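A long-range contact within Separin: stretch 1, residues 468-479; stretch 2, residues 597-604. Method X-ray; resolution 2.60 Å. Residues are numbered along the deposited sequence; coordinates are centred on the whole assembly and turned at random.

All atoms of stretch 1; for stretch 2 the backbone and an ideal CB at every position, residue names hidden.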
# COMPACT_ATOMS: atom_id res chain seq x y z
N ASP A 468 30.53 -22.35 12.72
CA ASP A 468 29.56 -23.26 12.12
C ASP A 468 28.12 -22.76 12.22
O ASP A 468 27.19 -23.54 12.40
CB ASP A 468 29.68 -24.64 12.78
CG ASP A 468 29.58 -24.57 14.28
OD1 ASP A 468 29.17 -23.49 14.78
OD2 ASP A 468 29.93 -25.57 14.96
N THR A 469 27.95 -21.45 12.09
CA THR A 469 26.63 -20.84 12.09
C THR A 469 26.34 -20.18 10.75
O THR A 469 27.22 -19.58 10.16
CB THR A 469 26.48 -19.79 13.21
OG1 THR A 469 27.25 -18.62 12.87
CG2 THR A 469 26.96 -20.35 14.54
N LEU A 470 25.10 -20.30 10.27
CA LEU A 470 24.67 -19.53 9.11
C LEU A 470 24.69 -18.04 9.42
O LEU A 470 25.03 -17.23 8.56
CB LEU A 470 23.27 -19.97 8.67
CG LEU A 470 22.71 -19.39 7.37
CD1 LEU A 470 23.41 -20.00 6.19
CD2 LEU A 470 21.21 -19.60 7.29
N SER A 471 24.34 -17.66 10.64
CA SER A 471 24.32 -16.25 11.02
C SER A 471 25.68 -15.59 10.84
O SER A 471 25.74 -14.49 10.30
CB SER A 471 23.84 -16.07 12.47
OG SER A 471 24.35 -17.06 13.35
N PHE A 472 26.75 -16.24 11.21
CA PHE A 472 28.05 -15.63 11.05
C PHE A 472 28.48 -15.44 9.61
O PHE A 472 29.00 -14.42 9.26
CB PHE A 472 29.13 -16.38 11.80
CG PHE A 472 30.49 -15.83 11.54
CD1 PHE A 472 30.92 -14.72 12.20
CD2 PHE A 472 31.30 -16.39 10.59
CE1 PHE A 472 32.15 -14.18 11.94
CE2 PHE A 472 32.52 -15.85 10.33
CZ PHE A 472 32.95 -14.75 11.00
N VAL A 473 28.23 -16.43 8.78
CA VAL A 473 28.65 -16.35 7.40
C VAL A 473 27.85 -15.37 6.59
O VAL A 473 28.32 -14.85 5.63
CB VAL A 473 28.69 -17.73 6.74
CG1 VAL A 473 27.37 -18.41 6.86
CG2 VAL A 473 29.08 -17.61 5.30
N PHE A 474 26.61 -15.14 6.98
CA PHE A 474 25.80 -14.17 6.30
C PHE A 474 26.24 -12.79 6.70
O PHE A 474 26.39 -11.92 5.89
CB PHE A 474 24.35 -14.37 6.69
CG PHE A 474 23.51 -14.77 5.55
CD1 PHE A 474 23.07 -13.84 4.66
CD2 PHE A 474 23.21 -16.07 5.35
CE1 PHE A 474 22.31 -14.20 3.60
CE2 PHE A 474 22.46 -16.45 4.29
CZ PHE A 474 22.00 -15.52 3.41
N ASP A 475 26.48 -12.64 7.97
CA ASP A 475 26.94 -11.41 8.56
C ASP A 475 28.26 -10.99 7.95
O ASP A 475 28.45 -9.85 7.62
CB ASP A 475 27.09 -11.67 10.04
CG ASP A 475 27.39 -10.46 10.81
OD1 ASP A 475 27.11 -9.37 10.34
OD2 ASP A 475 27.90 -10.60 11.92
N PHE A 476 29.17 -11.93 7.79
CA PHE A 476 30.46 -11.65 7.20
C PHE A 476 30.38 -11.33 5.73
O PHE A 476 31.04 -10.44 5.27
CB PHE A 476 31.38 -12.85 7.38
CG PHE A 476 32.69 -12.71 6.67
CD1 PHE A 476 32.81 -13.05 5.36
CD2 PHE A 476 33.79 -12.22 7.32
CE1 PHE A 476 34.00 -12.89 4.70
CE2 PHE A 476 34.98 -12.07 6.67
CZ PHE A 476 35.08 -12.40 5.36
N CYS A 477 29.56 -12.05 5.00
CA CYS A 477 29.46 -11.84 3.58
C CYS A 477 28.72 -10.61 3.15
O CYS A 477 29.04 -10.02 2.15
CB CYS A 477 28.83 -13.04 2.92
SG CYS A 477 29.95 -14.41 2.73
N GLN A 478 27.71 -10.23 3.92
CA GLN A 478 26.94 -9.07 3.56
C GLN A 478 27.72 -7.83 3.82
O GLN A 478 27.70 -6.91 3.04
CB GLN A 478 25.62 -9.05 4.27
CG GLN A 478 24.47 -9.22 3.30
CD GLN A 478 23.28 -9.79 3.97
OE1 GLN A 478 22.97 -9.44 5.08
NE2 GLN A 478 22.61 -10.69 3.29
N ASN A 479 28.42 -7.80 4.93
CA ASN A 479 29.26 -6.66 5.24
C ASN A 479 30.43 -6.51 4.27
O ASN A 479 30.81 -5.38 3.92
CB ASN A 479 29.77 -6.75 6.66
CG ASN A 479 28.79 -6.21 7.64
OD1 ASN A 479 28.92 -5.08 8.10
ND2 ASN A 479 27.76 -6.99 7.95
N UNK A 597 19.61 -22.99 20.12
CA UNK A 597 20.52 -22.16 20.94
C UNK A 597 21.56 -21.39 20.12
O UNK A 597 22.76 -21.54 20.34
CB UNK A 597 21.25 -23.05 21.95
N UNK A 598 21.10 -20.58 19.18
CA UNK A 598 21.99 -19.88 18.27
C UNK A 598 21.43 -18.52 17.88
O UNK A 598 20.21 -18.32 17.82
CB UNK A 598 22.24 -20.72 17.02
N UNK A 599 22.34 -17.58 17.65
CA UNK A 599 22.03 -16.27 17.11
C UNK A 599 21.30 -16.37 15.78
O UNK A 599 21.53 -17.28 14.99
CB UNK A 599 23.31 -15.45 16.94
N UNK A 600 20.43 -15.44 15.54
CA UNK A 600 19.56 -15.58 14.42
C UNK A 600 20.20 -14.88 13.27
O UNK A 600 20.72 -13.81 13.40
CB UNK A 600 18.16 -15.03 14.71
N UNK A 601 20.13 -15.52 12.12
CA UNK A 601 20.60 -14.97 10.85
C UNK A 601 19.87 -13.74 10.40
O UNK A 601 18.75 -13.51 10.77
CB UNK A 601 20.49 -16.03 9.75
N UNK A 602 20.51 -12.95 9.56
CA UNK A 602 19.85 -11.82 8.99
C UNK A 602 19.04 -12.38 7.88
O UNK A 602 18.06 -11.82 7.49
CB UNK A 602 20.82 -10.73 8.52
N UNK A 603 19.46 -13.51 7.38
CA UNK A 603 18.71 -14.21 6.37
C UNK A 603 17.33 -14.59 6.93
O UNK A 603 16.31 -14.51 6.24
CB UNK A 603 19.47 -15.45 5.89
N UNK A 604 17.29 -15.00 8.19
CA UNK A 604 16.03 -15.38 8.79
C UNK A 604 15.20 -14.16 9.22
O UNK A 604 14.00 -14.13 8.99
CB UNK A 604 16.29 -16.29 9.99

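Stretch 1 presents the first turns of a helix, capped by Thr469, whose OG1 accepts from Phe472 N at 2.9 Å; stretch 2 runs past that end as an extended segment and then begins a helix of its own.

Position 597 has nothing of stretch 1 within 5.5 Å of its ideal CB, so the contact sets no demand. Its phi is positive, a conformation glycine or asparagine takes readily; the deposited residue is Ala597.

At 598 the backbone is extended and CA-to-CB points toward stretch 1, yet the ideal CB stops 5.3 Å from Thr469 CG2. A long side chain could cross that gap, and a helix N-terminus, with its free amide groups, favours an acidic or otherwise accepting end. Glu598 fits: with chi1 and chi2 both t, it brings OE1 to 3.5 Å from Thr469 CB, 3.6 Å from Ser471 OG and 3.8 Å from Leu470 N.

The ideal CB of 599 lies 4.1 Å from Ser471 OG, but the nearest hydroxyl can be served by the backbone, leaving the side chain many options. Arg599 is deposited; its O accepts a weak hydrogen bond from Ser471 OG at 3.3 Å, a bond that does not depend on the arginine side chain.

Position 600 turns CA-to-CB away, so stretch 1 hardly constrains it. Ile600 is found there.

The backbone is tightest at 601, whose CA is 3.9 Å from that of Ser471. Its ideal CB sits 4.0 Å from Ser471 CA and 4.4 Å from Leu470 CD2, which favours a small residue, and its place just before a helix suits serine, threonine, aspartate or asparagine. Ser601 meets both conditions, and its OG packs 3.9 Å from Leu470 CD2.

From 602 CA-to-CB points toward stretch 1, with Gln478 OE1 4.3 Å from the ideal CB. A short donor is the natural answer: serine or threonine. Ser602, chi1 p, donates from OG to Gln478 OE1 at 3.2 Å.

Position 603 faces an apolar site, its ideal CB 3.5 Å from Phe474 CE2 and 4.7 Å from Leu470 CD2. Leucine, methionine or an aromatic residue would be plausible. In Phe603, CB lies over the Phe474 ring face, 3.6 Å from the centroid, in a CH-pi contact. The two ring planes are 25° apart but slid so that they barely overlap; Phe603 CD1 reaches 3.2 Å from Phe474 CZ, and Phe603 CD2 packs 4.2 Å from Leu470 CD2.

At 604 CA-to-CB points sideways, with no stretch 1 atom within 5.5 Å. Glu604 instead hydrogen-bonds elsewhere in the structure.

Stretch 2 597-604: AERISSFE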
# COMPACT_ATOMS: atom_id res chain seq x y z
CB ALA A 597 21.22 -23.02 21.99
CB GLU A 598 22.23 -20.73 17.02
CG GLU A 598 22.98 -20.04 15.91
CD GLU A 598 23.10 -20.93 14.69
OE1 GLU A 598 23.09 -20.39 13.55
OE2 GLU A 598 23.21 -22.16 14.89
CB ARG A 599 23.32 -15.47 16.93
CG ARG A 599 23.13 -14.01 16.82
CD ARG A 599 24.46 -13.29 16.96
NE ARG A 599 24.24 -11.85 16.86
CZ ARG A 599 24.15 -11.19 15.71
NH1 ARG A 599 23.92 -9.87 15.72
NH2 ARG A 599 24.27 -11.83 14.53
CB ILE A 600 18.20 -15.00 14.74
CG1 ILE A 600 17.61 -15.79 15.87
CG2 ILE A 600 17.26 -15.15 13.57
CD1 ILE A 600 17.32 -17.20 15.47
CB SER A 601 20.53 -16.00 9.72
OG SER A 601 19.78 -17.15 10.03
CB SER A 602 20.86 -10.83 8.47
OG SER A 602 21.40 -11.25 7.25
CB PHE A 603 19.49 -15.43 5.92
CG PHE A 603 18.84 -16.22 4.84
CD1 PHE A 603 18.77 -15.72 3.55
CD2 PHE A 603 18.37 -17.50 5.09
CE1 PHE A 603 18.23 -16.47 2.53
CE2 PHE A 603 17.81 -18.25 4.07
CZ PHE A 603 17.74 -17.73 2.79
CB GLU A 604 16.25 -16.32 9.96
CG GLU A 604 14.96 -16.88 10.47
CD GLU A 604 15.13 -17.65 11.73
OE1 GLU A 604 14.19 -17.67 12.54
OE2 GLU A 604 16.22 -18.24 11.93
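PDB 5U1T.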